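Local atomic coordinates of 3,4-dihydroxy-2-butanone 4-phosphate synthase (Candida albicans, PDB entry 1TKU), a protein that catalyses the conversion of D-ribulose 5-phosphate into formate and 3,4-dihydroxy-2-butanone 4-phosphate, probably with magnesium or manganese as cofactor. Residues E32-M37 and I164-R169; E19-M24 and K191-N196. One frame throughout, in Å; residues are numbered along the deposited sequence.

Contact 1: residues E32-M37 and I164-R169; sequences EGDLIM and ICELVR. With 5RP (ribulose-5-phosphate), chain D.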
loop_
_atom_site.group_PDB
_atom_site.type_symbol
_atom_site.label_atom_id
_atom_site.label_comp_id
_atom_site.label_asym_id
_atom_site.label_seq_id
_atom_site.Cartn_x
_atom_site.Cartn_y
_atom_site.Cartn_z
ATOM N N GLU B 32 18.027 -4.369 -0.207
ATOM C CA GLU B 32 16.856 -4.189 -1.060
ATOM C C GLU B 32 16.702 -2.684 -1.274
ATOM O O GLU B 32 16.867 -1.901 -0.336
ATOM C CB GLU B 32 15.610 -4.776 -0.386
ATOM C CG GLU B 32 15.812 -6.206 0.103
ATOM C CD GLU B 32 14.559 -6.805 0.710
ATOM O OE1 GLU B 32 13.777 -6.060 1.336
ATOM O OE2 GLU B 32 14.370 -8.030 0.578
ATOM N N GLY B 33 16.385 -2.288 -2.505
ATOM C CA GLY B 33 16.260 -0.876 -2.826
ATOM C C GLY B 33 14.901 -0.213 -2.691
ATOM O O GLY B 33 13.853 -0.844 -2.851
ATOM N N ASP B 34 14.944 1.085 -2.403
ATOM C CA ASP B 34 13.762 1.919 -2.237
ATOM C C ASP B 34 13.824 3.110 -3.191
ATOM O O ASP B 34 14.896 3.658 -3.437
ATOM C CB ASP B 34 13.716 2.468 -0.810
ATOM C CG ASP B 34 12.637 1.836 0.033
ATOM O OD1 ASP B 34 12.514 0.597 0.021
ATOM O OD2 ASP B 34 11.920 2.593 0.721
ATOM N N LEU B 35 12.677 3.504 -3.732
ATOM C CA LEU B 35 12.623 4.683 -4.586
ATOM C C LEU B 35 12.273 5.819 -3.630
ATOM O O LEU B 35 11.349 5.689 -2.825
ATOM C CB LEU B 35 11.528 4.553 -5.647
ATOM C CG LEU B 35 11.877 3.787 -6.922
ATOM C CD1 LEU B 35 10.653 3.724 -7.834
ATOM C CD2 LEU B 35 13.030 4.483 -7.629
ATOM N N ILE B 36 13.022 6.916 -3.698
ATOM C CA ILE B 36 12.774 8.067 -2.834
ATOM C C ILE B 36 12.842 9.369 -3.631
ATOM O O ILE B 36 13.739 9.551 -4.451
ATOM C CB ILE B 36 13.836 8.183 -1.701
ATOM C CG1 ILE B 36 13.823 6.942 -0.808
ATOM C CG2 ILE B 36 13.553 9.417 -0.850
ATOM C CD1 ILE B 36 14.375 5.699 -1.443
ATOM N N MET B 37 11.895 10.271 -3.394
ATOM C CA MET B 37 11.920 11.572 -4.060
ATOM C C MET B 37 11.272 12.617 -3.159
ATOM O O MET B 37 10.652 12.277 -2.144
ATOM C CB MET B 37 11.226 11.535 -5.436
ATOM C CG MET B 37 9.702 11.476 -5.431
ATOM S SD MET B 37 9.018 11.956 -7.062
ATOM C CE MET B 37 9.274 13.745 -6.998
ATOM N N ILE B 164 8.457 7.572 -0.252
ATOM C CA ILE B 164 9.206 6.371 -0.582
ATOM C C ILE B 164 8.364 5.108 -0.724
ATOM O O ILE B 164 7.205 5.062 -0.312
ATOM C CB ILE B 164 10.268 6.084 0.508
ATOM C CG1 ILE B 164 9.595 5.523 1.768
ATOM C CG2 ILE B 164 11.010 7.367 0.881
ATOM C CD1 ILE B 164 8.565 6.428 2.388
ATOM N N CYS B 165 8.973 4.086 -1.319
ATOM C CA CYS B 165 8.344 2.779 -1.479
ATOM C C CYS B 165 9.384 1.780 -1.972
ATOM O O CYS B 165 10.330 2.149 -2.673
ATOM C CB CYS B 165 7.158 2.831 -2.444
ATOM S SG CYS B 165 5.911 1.554 -2.046
ATOM N N GLU B 166 9.199 0.517 -1.598
ATOM C CA GLU B 166 10.119 -0.566 -1.952
ATOM C C GLU B 166 9.979 -1.097 -3.377
ATOM O O GLU B 166 8.881 -1.450 -3.806
ATOM C CB GLU B 166 9.930 -1.748 -0.991
ATOM C CG GLU B 166 9.983 -1.415 0.493
ATOM C CD GLU B 166 8.620 -1.093 1.093
ATOM O OE1 GLU B 166 8.516 -1.100 2.337
ATOM O OE2 GLU B 166 7.657 -0.829 0.341
ATOM N N LEU B 167 11.094 -1.171 -4.099
ATOM C CA LEU B 167 11.087 -1.694 -5.465
ATOM C C LEU B 167 10.793 -3.192 -5.433
ATOM O O LEU B 167 11.305 -3.907 -4.570
ATOM C CB LEU B 167 12.448 -1.458 -6.129
ATOM C CG LEU B 167 12.719 -0.040 -6.628
ATOM C CD1 LEU B 167 14.196 0.145 -6.907
ATOM C CD2 LEU B 167 11.897 0.209 -7.886
ATOM N N VAL B 168 9.962 -3.662 -6.363
ATOM C CA VAL B 168 9.622 -5.084 -6.432
ATOM C C VAL B 168 9.760 -5.598 -7.858
ATOM O O VAL B 168 9.455 -4.887 -8.819
ATOM C CB VAL B 168 8.172 -5.359 -5.953
ATOM C CG1 VAL B 168 7.978 -4.841 -4.538
ATOM C CG2 VAL B 168 7.179 -4.713 -6.896
ATOM N N ARG B 169 10.224 -6.838 -7.990
ATOM C CA ARG B 169 10.409 -7.471 -9.295
ATOM C C ARG B 169 9.074 -7.841 -9.934
ATOM O O ARG B 169 8.180 -8.357 -9.262
ATOM C CB ARG B 169 11.253 -8.742 -9.147
ATOM C CG ARG B 169 12.705 -8.511 -8.766
ATOM C CD ARG B 169 13.305 -9.781 -8.174
ATOM N NE ARG B 169 13.037 -10.951 -9.003
ATOM C CZ ARG B 169 13.677 -11.235 -10.133
ATOM N NH1 ARG B 169 13.355 -12.322 -10.822
ATOM N NH2 ARG B 169 14.644 -10.444 -10.570
HETATM C C2 5RP D . 11.643 -0.143 4.133
HETATM C C3 5RP D . 11.289 1.274 3.734
HETATM C C5 5RP D . 9.865 1.774 3.976
HETATM O O13 5RP D . 9.508 2.970 3.249
HETATM C C6 5RP D . 9.608 1.994 5.513
HETATM O O14 5RP D . 8.222 2.320 5.746
HETATM C C7 5RP D . 10.476 3.135 6.131
HETATM O O8 5RP D . 11.815 2.663 6.298
HETATM P P9 5RP D . 12.625 2.772 7.679
HETATM O O12 5RP D . 11.924 1.928 8.844
HETATM O O11 5RP D . 12.760 4.307 8.141
HETATM O O10 5RP D . 14.096 2.220 7.370
HETATM O O4 5RP D . 12.112 2.028 3.235
HETATM O O1 5RP D . 13.005 -0.478 3.790
HETATM O O HOH W 1 12.964 -3.332 -2.379
#
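Asp-34 and Ile-36 face Glu-166 and Ile-164 as non-hydrogen-bonded pairs of two antiparallel strands, whose axes run 169° apart and approach to 4.7 Å. Between them, Leu-35 and Cys-165 form the hydrogen-bonded pair: Leu-35 N donates to Cys-165 O over 2.9 Å, while the return bond from Cys-165 N to Leu-35 O is longer, at 3.2 Å, and more bent. The pairing runs on past the strands, for Leu-167 N reaches Gly-33 O at 3.0 Å. That carbonyl also accepts a water, which donates its second hydrogen to Leu-167 O and so bridges the two segments. In the four-stranded mixed sheet, strand 162-166 is the outermost strand next to 34-38, and the face bearing Asp-34, Ile-36, Ile-164 and Glu-166 holds the substrate and is packed by helix 145-155. Asp-34, a ribulose-5-phosphate-binding residue, divides its carboxylate: OD1 rests 3.3 Å from Glu-166 CG, whereas OD2 lies 2.6 Å from O4 of the sugar. The Glu-166 chain bends at chi2 (91°), its carboxylate plane 84° from that of Asp-34; OE1 lies 3.6 Å from C5 of the ligand and OE2 is hydrogen-bonded to Ser-55. Ile-164 sets CG1 between its backbone N and carbonyl carbon, directing that branch to the sugar, while its CG2 packs tightly against Ile-36 CG1. On the other face, Leu-35 and Leu-167 cross nearly perpendicularly, with Leu-35 CG meeting Leu-167 CD2 at 3.7 Å beside Ile-22.

Contact 2: residues E19-M24 and K191-N196; sequences EFLIVM and KIININ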
loop_
_atom_site.group_PDB
_atom_site.type_symbol
_atom_site.label_atom_id
_atom_site.label_comp_id
_atom_site.label_asym_id
_atom_site.label_seq_id
_atom_site.Cartn_x
_atom_site.Cartn_y
_atom_site.Cartn_z
ATOM N N GLU B 19 13.715 14.267 -9.498
ATOM C CA GLU B 19 13.975 12.886 -9.890
ATOM C C GLU B 19 13.932 11.987 -8.668
ATOM O O GLU B 19 14.095 12.448 -7.538
ATOM C CB GLU B 19 15.364 12.733 -10.512
ATOM C CG GLU B 19 15.675 13.634 -11.683
ATOM C CD GLU B 19 17.030 13.322 -12.297
ATOM O OE1 GLU B 19 17.655 14.244 -12.860
ATOM O OE2 GLU B 19 17.468 12.153 -12.229
ATOM N N PHE B 20 13.713 10.700 -8.909
ATOM C CA PHE B 20 13.723 9.712 -7.843
ATOM C C PHE B 20 15.186 9.340 -7.683
ATOM O O PHE B 20 16.009 9.610 -8.563
ATOM C CB PHE B 20 13.009 8.417 -8.246
ATOM C CG PHE B 20 11.517 8.475 -8.173
ATOM C CD1 PHE B 20 10.760 8.597 -9.333
ATOM C CD2 PHE B 20 10.864 8.341 -6.952
ATOM C CE1 PHE B 20 9.372 8.583 -9.279
ATOM C CE2 PHE B 20 9.474 8.326 -6.889
ATOM C CZ PHE B 20 8.728 8.444 -8.054
ATOM N N LEU B 21 15.497 8.731 -6.547
ATOM C CA LEU B 21 16.821 8.204 -6.280
ATOM C C LEU B 21 16.533 6.804 -5.772
ATOM O O LEU B 21 15.524 6.587 -5.101
ATOM C CB LEU B 21 17.552 8.990 -5.188
ATOM C CG LEU B 21 18.133 10.362 -5.527
ATOM C CD1 LEU B 21 18.878 10.888 -4.299
ATOM C CD2 LEU B 21 19.081 10.261 -6.719
ATOM N N ILE B 22 17.376 5.847 -6.140
ATOM C CA ILE B 22 17.228 4.486 -5.647
ATOM C C ILE B 22 18.158 4.521 -4.439
ATOM O O ILE B 22 19.327 4.889 -4.563
ATOM C CB ILE B 22 17.702 3.451 -6.690
ATOM C CG1 ILE B 22 16.744 3.459 -7.886
ATOM C CG2 ILE B 22 17.754 2.055 -6.062
ATOM C CD1 ILE B 22 17.243 2.697 -9.097
ATOM N N VAL B 23 17.634 4.174 -3.269
ATOM C CA VAL B 23 18.419 4.235 -2.043
ATOM C C VAL B 23 18.591 2.896 -1.337
ATOM O O VAL B 23 17.611 2.231 -1.003
ATOM C CB VAL B 23 17.774 5.237 -1.057
ATOM C CG1 VAL B 23 18.630 5.378 0.188
ATOM C CG2 VAL B 23 17.587 6.599 -1.741
ATOM N N MET B 24 19.845 2.517 -1.111
ATOM C CA MET B 24 20.178 1.269 -0.425
ATOM C C MET B 24 20.746 1.648 0.942
ATOM O O MET B 24 21.101 2.805 1.167
ATOM C CB MET B 24 21.250 0.492 -1.201
ATOM C CG MET B 24 21.155 0.568 -2.720
ATOM S SD MET B 24 19.660 -0.141 -3.438
ATOM C CE MET B 24 19.796 -1.871 -2.906
ATOM N N LYS B 191 19.466 7.509 -10.687
ATOM C CA LYS B 191 20.721 7.383 -9.950
ATOM C C LYS B 191 20.525 6.587 -8.667
ATOM O O LYS B 191 19.437 6.575 -8.093
ATOM C CB LYS B 191 21.273 8.771 -9.612
ATOM C CG LYS B 191 21.796 9.554 -10.813
ATOM C CD LYS B 191 22.032 11.013 -10.439
ATOM C CE LYS B 191 22.906 11.731 -11.457
ATOM N NZ LYS B 191 22.390 11.604 -12.845
ATOM N N ILE B 192 21.594 5.935 -8.217
ATOM C CA ILE B 192 21.554 5.120 -7.008
ATOM C C ILE B 192 22.566 5.606 -5.974
ATOM O O ILE B 192 23.691 5.978 -6.316
ATOM C CB ILE B 192 21.882 3.640 -7.325
ATOM C CG1 ILE B 192 21.030 3.146 -8.496
ATOM C CG2 ILE B 192 21.628 2.774 -6.100
ATOM C CD1 ILE B 192 21.522 3.606 -9.855
ATOM N N ILE B 193 22.152 5.619 -4.710
ATOM C CA ILE B 193 23.028 6.025 -3.611
ATOM C C ILE B 193 22.734 5.106 -2.433
ATOM O O ILE B 193 21.809 4.295 -2.492
ATOM C CB ILE B 193 22.772 7.493 -3.141
ATOM C CG1 ILE B 193 21.342 7.647 -2.613
ATOM C CG2 ILE B 193 23.042 8.468 -4.277
ATOM C CD1 ILE B 193 20.267 7.562 -3.673
ATOM N N ASN B 194 23.532 5.204 -1.375
ATOM C CA ASN B 194 23.270 4.400 -0.189
ATOM C C ASN B 194 23.383 5.283 1.052
ATOM O O ASN B 194 24.046 6.324 1.033
ATOM C CB ASN B 194 24.194 3.163 -0.113
ATOM C CG ASN B 194 25.664 3.511 0.018
ATOM O OD1 ASN B 194 26.121 3.953 1.077
ATOM N ND2 ASN B 194 26.418 3.300 -1.060
ATOM N N ILE B 195 22.700 4.877 2.114
ATOM C CA ILE B 195 22.673 5.642 3.353
ATOM C C ILE B 195 24.036 5.898 3.993
ATOM O O ILE B 195 24.290 6.997 4.483
ATOM C CB ILE B 195 21.715 4.973 4.364
ATOM C CG1 ILE B 195 20.299 4.964 3.776
ATOM C CG2 ILE B 195 21.736 5.721 5.695
ATOM C CD1 ILE B 195 19.241 4.358 4.673
ATOM N N ASN B 196 24.911 4.897 3.996
ATOM C CA ASN B 196 26.241 5.082 4.574
ATOM C C ASN B 196 26.956 6.208 3.847
ATOM O O ASN B 196 27.676 7.008 4.445
ATOM C CB ASN B 196 27.062 3.801 4.452
ATOM C CG ASN B 196 27.095 3.013 5.740
ATOM O OD1 ASN B 196 26.056 2.613 6.264
ATOM N ND2 ASN B 196 28.295 2.792 6.267
HETATM O O HOH W 2 18.073 9.985 -10.299
HETATM O O HOH W 3 19.799 11.244 -13.623
#
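Ile-193 reaches across to Leu-21 and Val-23 with one methyl: its CD1 lies 3.4 Å from both Leu-21 CB and Val-23 CG2, closer than ordinary carbon contact. The branch is placed there by a chi1 of 62°, which sets CG1 between the backbone N and the carbonyl carbon and brings CD1 over Ile-22 O as well. On the reverse face Ile-22 and Ile-192 lie alongside each other, Ile-22 CB against Ile-192 CG1 at 3.8 Å, and Met-24 continues the row with its CG near Ile-192 CG2. Four backbone bonds fix this register. Ile-22 N donates to Lys-191 O almost straight (174°), Ile-22 O accepts from Ile-193 N, Met-24 N binds Ile-193 O, and Met-24 O takes the N-H of Ile-195 at 2.8 Å. At the start of the pairing, one water joins Glu-19 OE2 and Phe-20 O to Lys-191 N; a second water links Glu-19 OE2 to Lys-191 NZ, which stand 5.0 Å apart and are bridged by it, not in direct contact. Helix 8-16 covers the Leu-21 and Ile-193 face through Ala-11, and helix 178-188 packs on Ile-22 and Met-24. Asn-194 OD1 accepts from Gln-197 N as the N-cap of helix 195-203. The result is a parallel strand pair at one edge of the mixed sheet, running directly into the C-terminal helix.

Contacts 1 and 2 are two neighbouring strand pairs of one mixed four-stranded sheet, their centres about 9 Å apart. Across it the strands run 162-166, 34-38, 21-24, 191-194, so contact 1 joins one outer strand to its neighbour and contact 2 does the same at the other end. The two inner strands are consecutive in the chain and antiparallel, and probable backbone hydrogen bonds from Val-23 N to Asp-34 O and from Leu-21 N to Ile-36 O unite the contacts. In sequence, 19-24 and 191-196 enclose both segments of contact 1, so the near-terminal segments pair with each other, and the chain between them supplies both strands of the substrate-binding contact 1. Ile-36 CD1 packs on Val-23 CG2, with contact 2 beside the strand that carries Asp-34.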